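Local coordinates for protein aldehyde dehydrogenase 12 (Zea mays, PDB 6D97) that catalyses the NAD-dependent oxidation of L-glutamate gamma-semialdehyde to glutamate, the last step of proline catabolism in plants, at residues Tyr142-Ala147 and Ala320-Gly325; Glu376-Leu381 and Ser387-Gly392; His119-Pro124 and Ile235-Asp240. All coordinates share one frame; numbering follows the deposited sequence.

Contact 1: residues Tyr142-Ala147 and Ala320-Gly325; sequences YQQALA and AYACSG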
# COMPACT_ATOMS: atom_id res chain seq x y z
N TYR A 142 20.82 -17.89 -29.02
CA TYR A 142 19.67 -18.70 -28.64
C TYR A 142 19.27 -18.45 -27.19
O TYR A 142 18.08 -18.41 -26.87
CB TYR A 142 19.95 -20.18 -28.87
CG TYR A 142 18.78 -21.08 -28.51
CD1 TYR A 142 17.72 -21.26 -29.40
CD2 TYR A 142 18.73 -21.75 -27.30
CE1 TYR A 142 16.66 -22.08 -29.08
CE2 TYR A 142 17.67 -22.57 -26.98
CZ TYR A 142 16.64 -22.73 -27.87
OH TYR A 142 15.58 -23.56 -27.54
N GLN A 143 20.25 -18.28 -26.30
CA GLN A 143 19.94 -18.07 -24.90
C GLN A 143 19.32 -16.69 -24.67
O GLN A 143 18.43 -16.54 -23.82
CB GLN A 143 21.19 -18.26 -24.04
CG GLN A 143 21.62 -19.71 -23.91
CD GLN A 143 22.80 -19.89 -22.96
OE1 GLN A 143 23.86 -20.36 -23.36
NE2 GLN A 143 22.60 -19.52 -21.70
N GLN A 144 19.78 -15.68 -25.41
CA GLN A 144 19.17 -14.36 -25.31
C GLN A 144 17.72 -14.39 -25.79
O GLN A 144 16.84 -13.79 -25.17
CB GLN A 144 19.97 -13.33 -26.11
CG GLN A 144 21.31 -12.97 -25.50
CD GLN A 144 21.18 -12.13 -24.24
OE1 GLN A 144 20.26 -11.33 -24.11
NE2 GLN A 144 22.11 -12.32 -23.31
N ALA A 145 17.46 -15.09 -26.91
CA ALA A 145 16.09 -15.23 -27.39
C ALA A 145 15.24 -16.04 -26.43
O ALA A 145 14.06 -15.74 -26.23
CB ALA A 145 16.09 -15.88 -28.78
N LEU A 146 15.83 -17.08 -25.83
CA LEU A 146 15.10 -17.86 -24.83
C LEU A 146 14.76 -17.01 -23.62
O LEU A 146 13.66 -17.12 -23.06
CB LEU A 146 15.93 -19.08 -24.42
CG LEU A 146 15.25 -20.09 -23.48
CD1 LEU A 146 14.14 -20.80 -24.22
CD2 LEU A 146 16.26 -21.09 -22.95
N ALA A 147 15.69 -16.14 -23.20
CA ALA A 147 15.44 -15.29 -22.04
C ALA A 147 14.22 -14.40 -22.27
O ALA A 147 13.48 -14.10 -21.33
CB ALA A 147 16.67 -14.43 -21.73
N ALA A 320 27.51 -4.85 -22.75
CA ALA A 320 27.82 -4.04 -23.92
C ALA A 320 27.49 -4.76 -25.22
O ALA A 320 27.13 -4.11 -26.21
CB ALA A 320 29.29 -3.62 -23.90
N TYR A 321 27.60 -6.09 -25.26
CA TYR A 321 27.70 -6.78 -26.53
C TYR A 321 26.72 -7.92 -26.76
O TYR A 321 26.63 -8.39 -27.90
CB TYR A 321 29.13 -7.31 -26.72
CG TYR A 321 30.14 -6.19 -26.72
CD1 TYR A 321 29.92 -5.04 -27.48
CD2 TYR A 321 31.29 -6.26 -25.94
CE1 TYR A 321 30.83 -4.01 -27.48
CE2 TYR A 321 32.20 -5.23 -25.93
CZ TYR A 321 31.97 -4.11 -26.71
OH TYR A 321 32.88 -3.08 -26.70
N ALA A 322 26.00 -8.39 -25.74
CA ALA A 322 24.91 -9.32 -25.99
C ALA A 322 23.91 -8.68 -26.95
O ALA A 322 23.65 -7.48 -26.89
CB ALA A 322 24.22 -9.72 -24.69
N CYS A 323 23.38 -9.49 -27.86
CA CYS A 323 22.53 -9.02 -28.96
C CYS A 323 23.24 -7.97 -29.81
O CYS A 323 22.57 -7.15 -30.45
CB CYS A 323 21.20 -8.46 -28.44
SG CYS A 323 20.30 -9.58 -27.35
N SER A 324 24.58 -7.98 -29.81
CA SER A 324 25.37 -6.96 -30.50
C SER A 324 24.98 -5.55 -30.05
O SER A 324 24.87 -4.63 -30.85
CB SER A 324 25.25 -7.10 -32.02
OG SER A 324 25.31 -8.46 -32.41
N GLY A 325 24.74 -5.41 -28.75
CA GLY A 325 24.42 -4.13 -28.15
C GLY A 325 23.03 -3.61 -28.45
O GLY A 325 22.70 -2.50 -28.02

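Contact 2: residues Glu376-Leu381 and Ser387-Gly392; sequences EHMNNL and SKVLFG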
# COMPACT_ATOMS: atom_id res chain seq x y z
N GLU A 376 32.31 5.36 -39.10
CA GLU A 376 32.41 6.82 -39.13
C GLU A 376 32.37 7.39 -37.71
O GLU A 376 33.19 8.24 -37.35
CB GLU A 376 31.29 7.41 -39.98
CG GLU A 376 31.43 8.90 -40.22
CD GLU A 376 30.14 9.56 -40.66
OE1 GLU A 376 29.89 9.66 -41.88
OE2 GLU A 376 29.36 9.96 -39.78
N HIS A 377 31.41 6.93 -36.90
CA HIS A 377 31.33 7.35 -35.49
C HIS A 377 32.65 7.08 -34.77
O HIS A 377 33.18 7.96 -34.07
CB HIS A 377 30.19 6.62 -34.78
CG HIS A 377 30.00 7.04 -33.35
ND1 HIS A 377 29.62 8.32 -32.99
CD2 HIS A 377 30.14 6.35 -32.20
CE1 HIS A 377 29.53 8.40 -31.68
NE2 HIS A 377 29.84 7.21 -31.18
N MET A 378 33.20 5.88 -34.92
CA MET A 378 34.49 5.55 -34.32
C MET A 378 35.58 6.53 -34.75
O MET A 378 36.38 6.98 -33.93
CB MET A 378 34.90 4.12 -34.68
CG MET A 378 36.29 3.73 -34.22
SD MET A 378 36.77 2.12 -34.90
CE MET A 378 37.05 2.51 -36.63
N ASN A 379 35.65 6.83 -36.05
CA ASN A 379 36.66 7.76 -36.54
C ASN A 379 36.42 9.17 -36.02
O ASN A 379 37.38 9.90 -35.72
CB ASN A 379 36.69 7.74 -38.07
CG ASN A 379 37.30 6.46 -38.62
OD1 ASN A 379 38.25 5.92 -38.04
ND2 ASN A 379 36.77 5.98 -39.73
N ASN A 380 35.16 9.59 -35.91
CA ASN A 380 34.86 10.90 -35.33
C ASN A 380 35.34 10.98 -33.89
O ASN A 380 35.88 12.02 -33.47
CB ASN A 380 33.36 11.18 -35.41
CG ASN A 380 32.91 11.53 -36.81
OD1 ASN A 380 33.70 11.94 -37.65
ND2 ASN A 380 31.61 11.37 -37.06
N LEU A 381 35.17 9.91 -33.12
CA LEU A 381 35.67 9.89 -31.75
C LEU A 381 37.19 9.93 -31.72
O LEU A 381 37.79 10.58 -30.86
CB LEU A 381 35.16 8.65 -31.01
CG LEU A 381 33.67 8.62 -30.68
CD1 LEU A 381 33.26 7.25 -30.18
CD2 LEU A 381 33.36 9.67 -29.65
N SER A 387 42.41 9.80 -27.49
CA SER A 387 41.51 8.68 -27.71
C SER A 387 42.21 7.55 -28.45
O SER A 387 43.14 7.78 -29.22
CB SER A 387 40.27 9.13 -28.49
OG SER A 387 40.64 9.60 -29.78
N LYS A 388 41.73 6.33 -28.22
CA LYS A 388 42.32 5.16 -28.85
C LYS A 388 41.32 4.02 -28.84
O LYS A 388 40.54 3.87 -27.90
CB LYS A 388 43.62 4.74 -28.15
CG LYS A 388 43.49 4.56 -26.65
CD LYS A 388 44.80 4.08 -26.03
CE LYS A 388 44.66 3.87 -24.52
NZ LYS A 388 45.93 3.41 -23.90
N VAL A 389 41.34 3.21 -29.90
CA VAL A 389 40.54 2.00 -29.96
C VAL A 389 41.14 0.97 -29.00
O VAL A 389 42.32 0.62 -29.12
CB VAL A 389 40.47 1.44 -31.38
CG1 VAL A 389 39.63 0.17 -31.42
CG2 VAL A 389 39.93 2.49 -32.33
N LEU A 390 40.34 0.50 -28.05
CA LEU A 390 40.82 -0.52 -27.12
C LEU A 390 40.72 -1.91 -27.73
O LEU A 390 41.65 -2.72 -27.58
CB LEU A 390 40.03 -0.44 -25.81
CG LEU A 390 40.21 0.84 -24.99
CD1 LEU A 390 39.23 0.86 -23.84
CD2 LEU A 390 41.65 0.99 -24.49
N PHE A 391 39.62 -2.22 -28.41
CA PHE A 391 39.53 -3.45 -29.19
C PHE A 391 38.43 -3.29 -30.23
O PHE A 391 37.63 -2.36 -30.18
CB PHE A 391 39.30 -4.68 -28.31
CG PHE A 391 38.26 -4.50 -27.24
CD1 PHE A 391 36.92 -4.73 -27.52
CD2 PHE A 391 38.62 -4.14 -25.95
CE1 PHE A 391 35.96 -4.58 -26.53
CE2 PHE A 391 37.66 -3.98 -24.96
CZ PHE A 391 36.33 -4.21 -25.25
N GLY A 392 38.41 -4.23 -31.18
CA GLY A 392 37.43 -4.16 -32.25
C GLY A 392 37.77 -3.05 -33.23
O GLY A 392 38.94 -2.78 -33.53

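Contact 3: residues His119-Pro124 and Ile235-Asp240; sequences HMLGQP and IRLLHD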
# COMPACT_ATOMS: atom_id res chain seq x y z
N HIS A 119 1.14 -21.51 -19.28
CA HIS A 119 1.41 -22.94 -19.38
C HIS A 119 1.85 -23.32 -20.78
O HIS A 119 2.69 -24.21 -20.97
CB HIS A 119 0.19 -23.75 -18.96
CG HIS A 119 0.41 -25.23 -18.97
ND1 HIS A 119 -0.17 -26.07 -19.90
CD2 HIS A 119 1.16 -26.03 -18.17
CE1 HIS A 119 0.21 -27.31 -19.67
NE2 HIS A 119 1.02 -27.32 -18.63
N MET A 120 1.27 -22.67 -21.79
CA MET A 120 1.67 -22.94 -23.17
C MET A 120 3.09 -22.46 -23.43
O MET A 120 3.92 -23.21 -23.95
CB MET A 120 0.69 -22.28 -24.14
CG MET A 120 -0.55 -23.11 -24.40
SD MET A 120 -0.18 -24.65 -25.25
CE MET A 120 0.22 -24.04 -26.89
N LEU A 121 3.39 -21.21 -23.07
CA LEU A 121 4.74 -20.68 -23.25
C LEU A 121 5.79 -21.48 -22.49
O LEU A 121 6.96 -21.47 -22.88
CB LEU A 121 4.80 -19.21 -22.82
CG LEU A 121 4.58 -18.11 -23.86
CD1 LEU A 121 5.18 -16.81 -23.36
CD2 LEU A 121 5.16 -18.49 -25.20
N GLY A 122 5.40 -22.17 -21.41
CA GLY A 122 6.34 -22.95 -20.64
C GLY A 122 6.67 -24.32 -21.21
O GLY A 122 7.59 -24.98 -20.72
N GLN A 123 5.92 -24.75 -22.22
CA GLN A 123 6.21 -26.02 -22.86
C GLN A 123 7.53 -25.93 -23.61
O GLN A 123 7.74 -24.97 -24.37
CB GLN A 123 5.09 -26.41 -23.82
CG GLN A 123 3.75 -26.64 -23.15
CD GLN A 123 3.83 -27.68 -22.06
OE1 GLN A 123 3.99 -28.87 -22.33
NE2 GLN A 123 3.72 -27.24 -20.81
N PRO A 124 8.45 -26.88 -23.42
CA PRO A 124 9.76 -26.78 -24.08
C PRO A 124 9.69 -26.56 -25.58
O PRO A 124 10.47 -25.77 -26.12
CB PRO A 124 10.42 -28.12 -23.74
CG PRO A 124 9.81 -28.50 -22.43
CD PRO A 124 8.39 -28.01 -22.48
N ILE A 235 -0.17 -13.90 -30.74
CA ILE A 235 -1.60 -13.57 -30.70
C ILE A 235 -2.44 -14.79 -31.04
O ILE A 235 -3.52 -15.00 -30.47
CB ILE A 235 -1.89 -12.39 -31.64
CG1 ILE A 235 -1.28 -11.11 -31.07
CG2 ILE A 235 -3.39 -12.20 -31.80
CD1 ILE A 235 -1.27 -9.95 -32.05
N ARG A 236 -1.97 -15.61 -31.99
CA ARG A 236 -2.68 -16.85 -32.30
C ARG A 236 -2.73 -17.77 -31.09
O ARG A 236 -3.76 -18.38 -30.80
CB ARG A 236 -2.01 -17.55 -33.48
CG ARG A 236 -2.03 -16.71 -34.74
CD ARG A 236 -1.41 -17.42 -35.94
NE ARG A 236 -1.51 -16.58 -37.13
CZ ARG A 236 -2.54 -16.56 -37.96
NH1 ARG A 236 -3.58 -17.36 -37.74
NH2 ARG A 236 -2.54 -15.75 -39.02
N LEU A 237 -1.61 -17.88 -30.36
CA LEU A 237 -1.61 -18.62 -29.11
C LEU A 237 -2.60 -18.02 -28.12
O LEU A 237 -3.37 -18.75 -27.48
CB LEU A 237 -0.19 -18.63 -28.52
CG LEU A 237 0.17 -19.33 -27.20
CD1 LEU A 237 1.70 -19.45 -27.12
CD2 LEU A 237 -0.37 -18.63 -25.94
N LEU A 238 -2.58 -16.70 -27.97
CA LEU A 238 -3.47 -16.05 -27.01
C LEU A 238 -4.93 -16.29 -27.35
O LEU A 238 -5.77 -16.48 -26.46
CB LEU A 238 -3.17 -14.55 -26.94
CG LEU A 238 -1.90 -14.15 -26.20
CD1 LEU A 238 -1.54 -12.69 -26.46
CD2 LEU A 238 -2.08 -14.39 -24.70
N HIS A 239 -5.27 -16.29 -28.65
CA HIS A 239 -6.63 -16.62 -29.06
C HIS A 239 -6.98 -18.05 -28.67
O HIS A 239 -8.10 -18.31 -28.19
CB HIS A 239 -6.79 -16.42 -30.56
CG HIS A 239 -6.89 -14.99 -30.98
ND1 HIS A 239 -6.37 -14.52 -32.16
CD2 HIS A 239 -7.46 -13.92 -30.37
CE1 HIS A 239 -6.61 -13.23 -32.27
NE2 HIS A 239 -7.27 -12.84 -31.20
N ASP A 240 -6.05 -18.98 -28.85
CA ASP A 240 -6.27 -20.35 -28.40
C ASP A 240 -6.43 -20.45 -26.89
O ASP A 240 -7.05 -21.40 -26.40
CB ASP A 240 -5.13 -21.26 -28.85
CG ASP A 240 -5.21 -21.60 -30.33
OD1 ASP A 240 -6.21 -21.19 -30.97
OD2 ASP A 240 -4.29 -22.27 -30.84

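Contact 1: residues Tyr142-Ala147 and Ala320-Gly325
Gln144 makes the whole contact from its helix, laying its carboxamide against Ala322 and Cys323 of the turn opposite. The amide nitrogen NE2 of Gln144 stands 3.6 Å from CB of Ala322, and OE1 of Gln144 comes within 3.7 Å of SG of Cys323. The stem is in touch as well: CB of Gln144 is 4.0 Å from the same SG of Cys323. None of these approaches is a hydrogen bond, so van der Waals packing joins the two segments. A bend at chi2 (-71°) turns the amide across the turn, so that its two ends meet different residues. The segment 320-325 is where helix 309-321 runs out, Ala322 being the first residue to leave helical angles. Its sequence opens the cysteine signature of the aldehyde dehydrogenase family, whose catalytic cysteine probably follows a few residues later. Bonds to partners beyond the two segments hold the amide's rotation: OE1 bonds Lys327 NZ, and NE2 bonds Thr547 OG1 of the second subunit. Were Gln144 an alanine, Lys327 and Thr547 of the second subunit would probably lose these mates, and a gap would open beside Ala322 and Cys323. Ser141 OG bonds the backbone N of Gln144.

Contact 2: residues Glu376-Leu381 and Ser387-Gly392
Met378 and Val389 form a small apolar helix-on-strand contact, beside an approach of the Ser387 hydroxyl to the backbone carbonyl of Leu381, where helix 371-382 turns back through a short connection into the edge strand 388-391. The evidence for apolar packing is a single approach, SD of Met378 to CG2 of Val389 at 4.1 Å. Met378 is extended through chi1 (174°) and chi2, which carries its sulfur out towards the strand although the side chain does not leave the helix in that direction; the bend comes only at chi3, beyond the sulfur. The two side chains cross at about a right angle, so they meet at one point and do not run alongside each other. The two backbones are 8.3 Å apart between CA of Met378 and CA of Val389. Nearer the connection they close to 7.2 Å between CA of Leu381 and CA of Ser387. There OG of Ser387 lies 3.2 Å from O of Leu381, but the hydroxyl's hydrogen bond is to Ile384 O within the connection, which ties the serine to the turn between helix and strand. The side chain of Leu381 goes inward: its CG sits 4.1 Å above one face of the His377 ring, offset toward the rim.

Strand 388-391 is the outermost strand, within this chain, of the seven-stranded mixed sheet, and it pairs antiparallel with strand 411-414. Leu390 and Phe391 both face Ala412 in a classic beta bulge. Between helix and sheet, Met378 packs on Val413 and Phe437 while Leu381 reaches Phe437 and Val439 of strand 437-443; helix 425-429 adds Leu428 and Val429, and Phe391 rests on helix 345-354.

Contact 3: residues His119-Pro124 and Ile235-Asp240
Met120 and Leu237 mark the closest backbone approach, with their CA atoms 8.0 Å apart, where the last turn of helix 105-121 meets the C-terminal turns of helix 229-240. Leu237 bridges this spacing: its CB points at the other segment, and CG set anti to the backbone N (chi1 180°) extends the side chain so that its two methyls take different partners. CD2 of Leu237 lies 4.2 Å from CB of Met120, and CD1 of Leu237 lies 4.1 Å from CD2 of Leu121. The leucines cross at about a right angle. Leu121 does not leave its helix toward the other segment, but with chi1 at -93° its end comes nearer to Leu237.

Further along, Gln123 takes the N-cap position of helix 124-137. Its NE2 folds back to O of His119 at 3.2 Å with an N-H...O angle of 156°, and the same NE2 stands above one face of the His119 ring. That ring stacks on His119 of the third subunit.

Helix 229-240 is the crossover between parallel strands 218-223 and 249-251 of the Rossmann-type NAD-binding sheet. Leu237 also touches Phe29, Ala117 and Phe130, and Leu121 is wedged against Phe130 of helix 124-137 and Val149, Ser152 and Leu156 of helix 142-157.

From the N terminus, the chain first passes 119-124, which opens contact 3, then 142-147, which opens contact 1. Contact 3 closes at 235-240 and contact 1 only at 320-325, so the two loops cross; their nearest atoms are about 6 Å apart. Contact 3 ties the end of helix 105-121 to the crossover helix 229-240 of the five-stranded parallel sheet, and contact 1 ties helix 142-157 to the end of helix 309-321. Contact 2 follows in series, closing a short helix-to-strand loop at the edge of the seven-stranded sheet. It touches contact 1 through Tyr321 and Phe391, but lies about 45 Å, centre to centre, from contact 3.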